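Side-chain contacts in glycosyl hyrolase, family 3 (Deinococcus radiodurans, PDB 3TEV), which probably hydrolyses O-glycosidic bonds, as a family 3 glycoside hydrolase built on a TIM-barrel domain: residues A154-V157 against T158-G161; E312-A315 against A316-T319; T246-L249 against R250-G254. One frame throughout, in Å; residues are numbered along the deposited sequence.

Contact 1: A154-V157 against T158-G161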
loop_
_atom_site.group_PDB
_atom_site.type_symbol
_atom_site.label_atom_id
_atom_site.label_comp_id
_atom_site.label_asym_id
_atom_site.label_seq_id
_atom_site.Cartn_x
_atom_site.Cartn_y
_atom_site.Cartn_z
ATOM N N ALA A 154 8.212 15.455 12.444
ATOM C CA ALA A 154 7.014 15.469 11.596
ATOM C C ALA A 154 7.033 16.564 10.515
ATOM O O ALA A 154 6.618 16.321 9.373
ATOM C CB ALA A 154 5.769 15.598 12.460
ATOM N N ALA A 155 7.530 17.747 10.890
ATOM C CA ALA A 155 7.592 18.918 10.012
ATOM C C ALA A 155 8.405 18.660 8.748
ATOM O O ALA A 155 7.966 19.010 7.653
ATOM C CB ALA A 155 8.154 20.169 10.785
ATOM N N ARG A 156 9.584 18.057 8.908
ATOM C CA ARG A 156 10.466 17.737 7.777
ATOM C C ARG A 156 9.892 16.622 6.904
ATOM O O ARG A 156 9.985 16.662 5.673
ATOM C CB ARG A 156 11.860 17.333 8.263
ATOM C CG ARG A 156 12.933 17.254 7.164
ATOM C CD ARG A 156 13.383 18.636 6.728
ATOM N NE ARG A 156 13.916 19.386 7.861
ATOM C CZ ARG A 156 15.199 19.691 8.032
ATOM N NH1 ARG A 156 16.113 19.338 7.131
ATOM N NH2 ARG A 156 15.559 20.363 9.110
ATOM N N VAL A 157 9.300 15.624 7.540
ATOM C CA VAL A 157 8.696 14.521 6.797
ATOM C C VAL A 157 7.473 15.017 6.022
ATOM O O VAL A 157 7.310 14.694 4.846
ATOM C CB VAL A 157 8.399 13.327 7.722
ATOM C CG1 VAL A 157 7.457 12.274 7.044
ATOM C CG2 VAL A 157 9.740 12.702 8.175
ATOM N N THR A 158 6.644 15.832 6.674
ATOM C CA THR A 158 5.476 16.441 6.027
ATOM C C THR A 158 5.853 17.237 4.773
ATOM O O THR A 158 5.227 17.080 3.725
ATOM C CB THR A 158 4.717 17.355 7.017
ATOM O OG1 THR A 158 4.201 16.557 8.084
ATOM C CG2 THR A 158 3.565 18.088 6.327
ATOM N N ARG A 159 6.872 18.084 4.871
ATOM C CA ARG A 159 7.257 18.935 3.745
ATOM C C ARG A 159 7.786 18.141 2.538
ATOM O O ARG A 159 7.421 18.434 1.393
ATOM C CB ARG A 159 8.245 20.050 4.173
ATOM C CG ARG A 159 7.544 21.341 4.621
ATOM C CD ARG A 159 8.511 22.449 5.074
ATOM N NE ARG A 159 9.350 22.960 3.987
ATOM C CZ ARG A 159 10.591 22.462 3.702
ATOM N NH1 ARG A 159 11.127 21.440 4.434
ATOM N NH2 ARG A 159 11.290 22.994 2.703
ATOM N N HIS A 160 8.632 17.141 2.784
ATOM C CA HIS A 160 9.136 16.340 1.673
ATOM C C HIS A 160 8.146 15.278 1.202
ATOM O O HIS A 160 8.115 14.937 0.013
ATOM C CB HIS A 160 10.520 15.794 1.988
ATOM C CG HIS A 160 11.552 16.865 2.043
ATOM N ND1 HIS A 160 12.108 17.409 0.906
ATOM C CD2 HIS A 160 12.073 17.554 3.087
ATOM C CE1 HIS A 160 12.960 18.362 1.250
ATOM N NE2 HIS A 160 12.955 18.471 2.568
ATOM N N GLY A 161 7.312 14.790 2.123
ATOM C CA GLY A 161 6.218 13.888 1.761
ATOM C C GLY A 161 5.276 14.546 0.765
ATOM O O GLY A 161 4.860 13.923 -0.207
#

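Contact 2: E312-A315 against A316-T319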
loop_
_atom_site.group_PDB
_atom_site.type_symbol
_atom_site.label_atom_id
_atom_site.label_comp_id
_atom_site.label_asym_id
_atom_site.label_seq_id
_atom_site.Cartn_x
_atom_site.Cartn_y
_atom_site.Cartn_z
ATOM N N GLU A 312 -21.835 -12.267 1.526
ATOM C CA GLU A 312 -22.647 -11.713 2.594
ATOM C C GLU A 312 -22.321 -10.235 2.886
ATOM O O GLU A 312 -22.880 -9.639 3.807
ATOM C CB GLU A 312 -22.564 -12.595 3.846
ATOM C CG GLU A 312 -23.138 -14.020 3.646
ATOM C CD GLU A 312 -24.670 -14.036 3.394
ATOM O OE1 GLU A 312 -25.412 -13.229 4.014
ATOM O OE2 GLU A 312 -25.152 -14.862 2.591
ATOM N N ASN A 313 -21.449 -9.631 2.086
ATOM C CA ASN A 313 -21.012 -8.274 2.382
ATOM C C ASN A 313 -20.948 -7.403 1.119
ATOM O O ASN A 313 -20.053 -6.543 0.968
ATOM C CB ASN A 313 -19.661 -8.321 3.124
ATOM C CG ASN A 313 -19.780 -8.940 4.526
ATOM O OD1 ASN A 313 -20.129 -8.251 5.490
ATOM N ND2 ASN A 313 -19.495 -10.240 4.640
ATOM N N GLN A 314 -21.907 -7.628 0.229
ATOM C CA GLN A 314 -21.871 -7.078 -1.122
ATOM C C GLN A 314 -21.806 -5.550 -1.200
ATOM O O GLN A 314 -21.045 -5.028 -1.995
ATOM C CB GLN A 314 -23.009 -7.656 -2.007
ATOM C CG GLN A 314 -22.637 -8.996 -2.811
ATOM C CD GLN A 314 -21.421 -8.860 -3.810
ATOM O OE1 GLN A 314 -21.322 -7.892 -4.597
ATOM N NE2 GLN A 314 -20.510 -9.835 -3.774
ATOM N N ALA A 315 -22.584 -4.834 -0.394
ATOM C CA ALA A 315 -22.568 -3.376 -0.445
ATOM C C ALA A 315 -21.221 -2.828 0.037
ATOM O O ALA A 315 -20.648 -1.920 -0.578
ATOM C CB ALA A 315 -23.725 -2.780 0.375
ATOM N N ALA A 316 -20.709 -3.398 1.126
ATOM C CA ALA A 316 -19.426 -2.991 1.660
ATOM C C ALA A 316 -18.308 -3.237 0.640
ATOM O O ALA A 316 -17.483 -2.340 0.392
ATOM C CB ALA A 316 -19.140 -3.725 2.982
ATOM N N VAL A 317 -18.278 -4.417 0.020
ATOM C CA VAL A 317 -17.192 -4.687 -0.929
ATOM C C VAL A 317 -17.338 -3.910 -2.253
ATOM O O VAL A 317 -16.336 -3.625 -2.933
ATOM C CB VAL A 317 -16.909 -6.198 -1.168
ATOM C CG1 VAL A 317 -16.458 -6.869 0.136
ATOM C CG2 VAL A 317 -18.113 -6.899 -1.778
ATOM N N ALA A 318 -18.575 -3.555 -2.595
ATOM C CA ALA A 318 -18.829 -2.696 -3.755
ATOM C C ALA A 318 -18.156 -1.340 -3.551
ATOM O O ALA A 318 -17.500 -0.818 -4.458
ATOM C CB ALA A 318 -20.372 -2.544 -4.034
ATOM N N THR A 319 -18.297 -0.798 -2.345
ATOM C CA THR A 319 -17.666 0.467 -1.967
ATOM C C THR A 319 -16.125 0.345 -2.063
ATOM O O THR A 319 -15.459 1.222 -2.611
ATOM C CB THR A 319 -18.086 0.875 -0.526
ATOM O OG1 THR A 319 -19.511 1.000 -0.460
ATOM C CG2 THR A 319 -17.444 2.204 -0.104
#

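Contact 3: T246-L249 against R250-G254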
loop_
_atom_site.group_PDB
_atom_site.type_symbol
_atom_site.label_atom_id
_atom_site.label_comp_id
_atom_site.label_asym_id
_atom_site.label_seq_id
_atom_site.Cartn_x
_atom_site.Cartn_y
_atom_site.Cartn_z
ATOM N N THR A 246 -11.150 2.135 10.452
ATOM C CA THR A 246 -12.481 2.729 10.297
ATOM C C THR A 246 -12.683 3.881 11.285
ATOM O O THR A 246 -12.979 4.999 10.882
ATOM C CB THR A 246 -13.638 1.674 10.399
ATOM O OG1 THR A 246 -13.514 0.716 9.338
ATOM C CG2 THR A 246 -15.022 2.337 10.287
ATOM N N GLY A 247 -12.501 3.613 12.573
ATOM C CA GLY A 247 -12.688 4.635 13.610
ATOM C C GLY A 247 -11.869 5.889 13.339
ATOM O O GLY A 247 -12.416 6.995 13.213
ATOM N N LEU A 248 -10.564 5.710 13.206
ATOM C CA LEU A 248 -9.678 6.837 13.008
ATOM C C LEU A 248 -9.645 7.327 11.553
ATOM O O LEU A 248 -10.092 8.447 11.260
ATOM C CB LEU A 248 -8.271 6.504 13.519
ATOM C CG LEU A 248 -7.162 7.544 13.371
ATOM C CD1 LEU A 248 -7.451 8.770 14.212
ATOM C CD2 LEU A 248 -5.848 6.903 13.793
ATOM N N LEU A 249 -9.111 6.505 10.649
ATOM C CA LEU A 249 -8.922 6.927 9.277
ATOM C C LEU A 249 -10.196 7.403 8.574
ATOM O O LEU A 249 -10.210 8.503 8.022
ATOM C CB LEU A 249 -8.263 5.829 8.459
ATOM C CG LEU A 249 -6.812 6.039 8.081
ATOM C CD1 LEU A 249 -6.336 4.908 7.167
ATOM C CD2 LEU A 249 -6.603 7.401 7.426
ATOM N N ARG A 250 -11.247 6.580 8.592
ATOM C CA ARG A 250 -12.489 6.881 7.867
ATOM C C ARG A 250 -13.379 7.870 8.572
ATOM O O ARG A 250 -13.886 8.784 7.945
ATOM C CB ARG A 250 -13.335 5.620 7.614
ATOM C CG ARG A 250 -12.712 4.553 6.723
ATOM C CD ARG A 250 -12.609 4.971 5.259
ATOM N NE ARG A 250 -12.136 3.840 4.455
ATOM C CZ ARG A 250 -11.411 3.939 3.350
ATOM N NH1 ARG A 250 -11.036 5.124 2.887
ATOM N NH2 ARG A 250 -11.075 2.835 2.713
ATOM N N GLU A 251 -13.594 7.669 9.866
ATOM C CA GLU A 251 -14.603 8.434 10.598
ATOM C C GLU A 251 -14.061 9.719 11.221
ATOM O O GLU A 251 -14.602 10.779 10.978
ATOM C CB GLU A 251 -15.317 7.552 11.643
ATOM C CG GLU A 251 -16.032 6.366 10.996
ATOM C CD GLU A 251 -16.790 5.457 11.975
ATOM O OE1 GLU A 251 -16.460 5.407 13.189
ATOM O OE2 GLU A 251 -17.722 4.771 11.509
ATOM N N GLU A 252 -13.000 9.631 12.016
ATOM C CA GLU A 252 -12.402 10.829 12.593
ATOM C C GLU A 252 -11.800 11.740 11.526
ATOM O O GLU A 252 -12.018 12.944 11.546
ATOM C CB GLU A 252 -11.292 10.460 13.562
ATOM C CG GLU A 252 -11.690 10.319 14.994
ATOM C CD GLU A 252 -10.466 10.373 15.900
ATOM O OE1 GLU A 252 -9.806 11.452 15.944
ATOM O OE2 GLU A 252 -10.162 9.332 16.546
ATOM N N TRP A 253 -11.033 11.150 10.603
ATOM C CA TRP A 253 -10.306 11.928 9.600
ATOM C C TRP A 253 -11.045 12.149 8.291
ATOM O O TRP A 253 -10.624 12.972 7.495
ATOM C CB TRP A 253 -8.945 11.294 9.325
ATOM C CG TRP A 253 -7.987 11.415 10.466
ATOM C CD1 TRP A 253 -8.245 11.902 11.729
ATOM C CD2 TRP A 253 -6.619 11.021 10.465
ATOM N NE1 TRP A 253 -7.118 11.843 12.500
ATOM C CE2 TRP A 253 -6.101 11.307 11.754
ATOM C CE3 TRP A 253 -5.771 10.457 9.495
ATOM C CZ2 TRP A 253 -4.781 11.051 12.099
ATOM C CZ3 TRP A 253 -4.461 10.192 9.839
ATOM C CH2 TRP A 253 -3.971 10.501 11.132
ATOM N N GLY A 254 -12.123 11.404 8.054
ATOM C CA GLY A 254 -12.889 11.550 6.809
ATOM C C GLY A 254 -12.168 11.034 5.569
ATOM O O GLY A 254 -12.528 11.397 4.455
#

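Contact 1: A154-V157 against T158-G161
The imidazole of H160 has the carbonyl oxygen of R156 at its edge, near the ring plane, with H160 CD2 3.4 Å from R156 O. The R156 side chain runs beside the ring and points the same way, so its methylene R156 CD lies 4.0 Å from H160 CD2. CG of R156 stands anti to the backbone N (chi1 -168°) and the chain then bends twice, which brings its aliphatic middle alongside the imidazole; the guanidinium plane is turned 45° from the ring. The other flat group, the R159 guanidinium, takes R156 CD at its edge, R159 NH1 being 4.3 Å away, but R159 was modelled in two conformers and this loose approach is doubtful. D105 draws these polar ends together: it accepts from H160 NE2, makes a salt bridge with R159 in the conformer given here, and forms a weak, long ion pair with R156, whose stronger partner is G102 O. H160 ND1 binds T110 OG1, so both ring nitrogens are engaged and the rotation of the imidazole is fixed.

Round the helix, T158 grips A154 twice. T158 N and T158 OG1 both stand 2.7 Å from A154 O, the hydroxyl donating from well above the carbonyl plane. With OG1 beside its own backbone N (chi1 -64°), the hydroxyl faces back down the helix to the carbonyl four residues earlier. Three more i to i+4 bonds follow, from R159 N, H160 N and G161 N. A154, V157 and T158 lean on helix 210-215. These are the opening turns of helix 154-169, which lies in the beta-alpha-beta crossover between the neighbouring parallel strands 128-129 and 174-180, the repeating connection of a TIM barrel.

Contact 2: E312-A315 against A316-T319
A315 and T319 are joined by two hydrogen bonds that end on one oxygen. A315 O accepts from T319 N and from T319 OG1, each 3.1 Å away, and the two donors come from opposite faces of the carbonyl plane. The hydroxyl can do this because T319 OG1 sits beside its own backbone N (chi1 -59°), turned back toward the previous turn, while CG2 points away from that nitrogen. The carbonyl therefore carries a main-chain and a side-chain donor at once. Two further backbone bonds make up the first turn: V317 N to N313 O at 2.9 Å and A318 N to Q314 O, also 2.9 Å, the latter more bent.

Van der Waals contacts onto carbonyls form the second group. V317 CG2 is wedged between its own backbone N and carbonyl carbon, and from there it touches two oxygens of the preceding turn, N313 O at 3.4 Å and Q314 O at 3.5 Å. A318 CB rests on Q314 O at 3.3 Å. Between side-chain ends there is little: Q314 NE2 passes V317 CG2 at a loose 4.3 Å.

The amides of N313 and Q314 are engaged elsewhere. N313 holds the N-cap position, yet its side chain makes no capping bond; its ND2 donates instead to Y309 O, which links the start of this helix back to the end of helix 296-309. Q314 OE1 has only a weak bond, from V16 N in the N-terminal lead-in.

A315, A316 and T319 face solvent, whereas V317 is buried against V16 and L21. Helix 314-330, the last in the model, thus starts just after helix 296-309, and its first turn packs V317 on the loop that leads into strand 22-24.

Contact 3: T246-L249 against R250-G254
T246 to E251, G247 to E252 and L248 to W253 are linked by successive i to i+5 backbone bonds, so this end of helix 242-252 is wound as wide pi-type turns, and R250 N makes only a weak bond of 3.3 Å to T246 O. L248 O takes W253 N at 2.9 Å, and the same two residues meet again through their side chains. L248 reaches out with CG anti to the backbone N (chi1 178°) and lays CD1 over one face of the indole, 3.9 Å from the centroid of the W253 five-membered ring and offset toward its rim: a CH-pi contact. The carboxylate of E252 also touches this methyl, L248 CD1 lying 3.6 Å from E252 OE2. L249 approaches the indole obliquely, its CD2 3.8 Å from W253 CE3. At the start of the turn T246 CG2 meets E251 OE2 at 3.8 Å.

With an alanine in place of W253, L248 CD1 and L249 CD2 would probably lose the ring they pack on, leaving a gap toward F212 and R213 of helix 210-215.

R250 carries its guanidinium away from the turn to a salt bridge with D288, which probably offsets the nearby R323, and to the carbonyls of Y255 and G257; T246 OG1 binds A285 O. At G254 the chain leaves the helix with positive phi. The chemistry is therefore mixed: leucine methyls and indole pack toward F180 and helix 210-215, bordered by the E252 carboxylate, while R250 adds an ionic tie to D288.

Overall arrangement
Along the chain the order is contact 1, contact 3, contact 2, all within the glycosyl hydrolase family 3 N-terminal domain. Each lies near one end of a different helix, 154-169, 242-252 and 314-330, around the eight-stranded parallel sheet. Contacts 1 and 2 sit on opposite sides of the chain's centre, their own centres about 36 Å apart. Contact 3 is nearer to both, about 22 Å from contact 1 and 19 Å from contact 2, centre to centre; its nearest atoms stay about 7 Å from those of contact 2, so these two do not touch. Contacts 1 and 3 both pack on helix 210-215, which therefore links two parts of the barrel's helical outer layer.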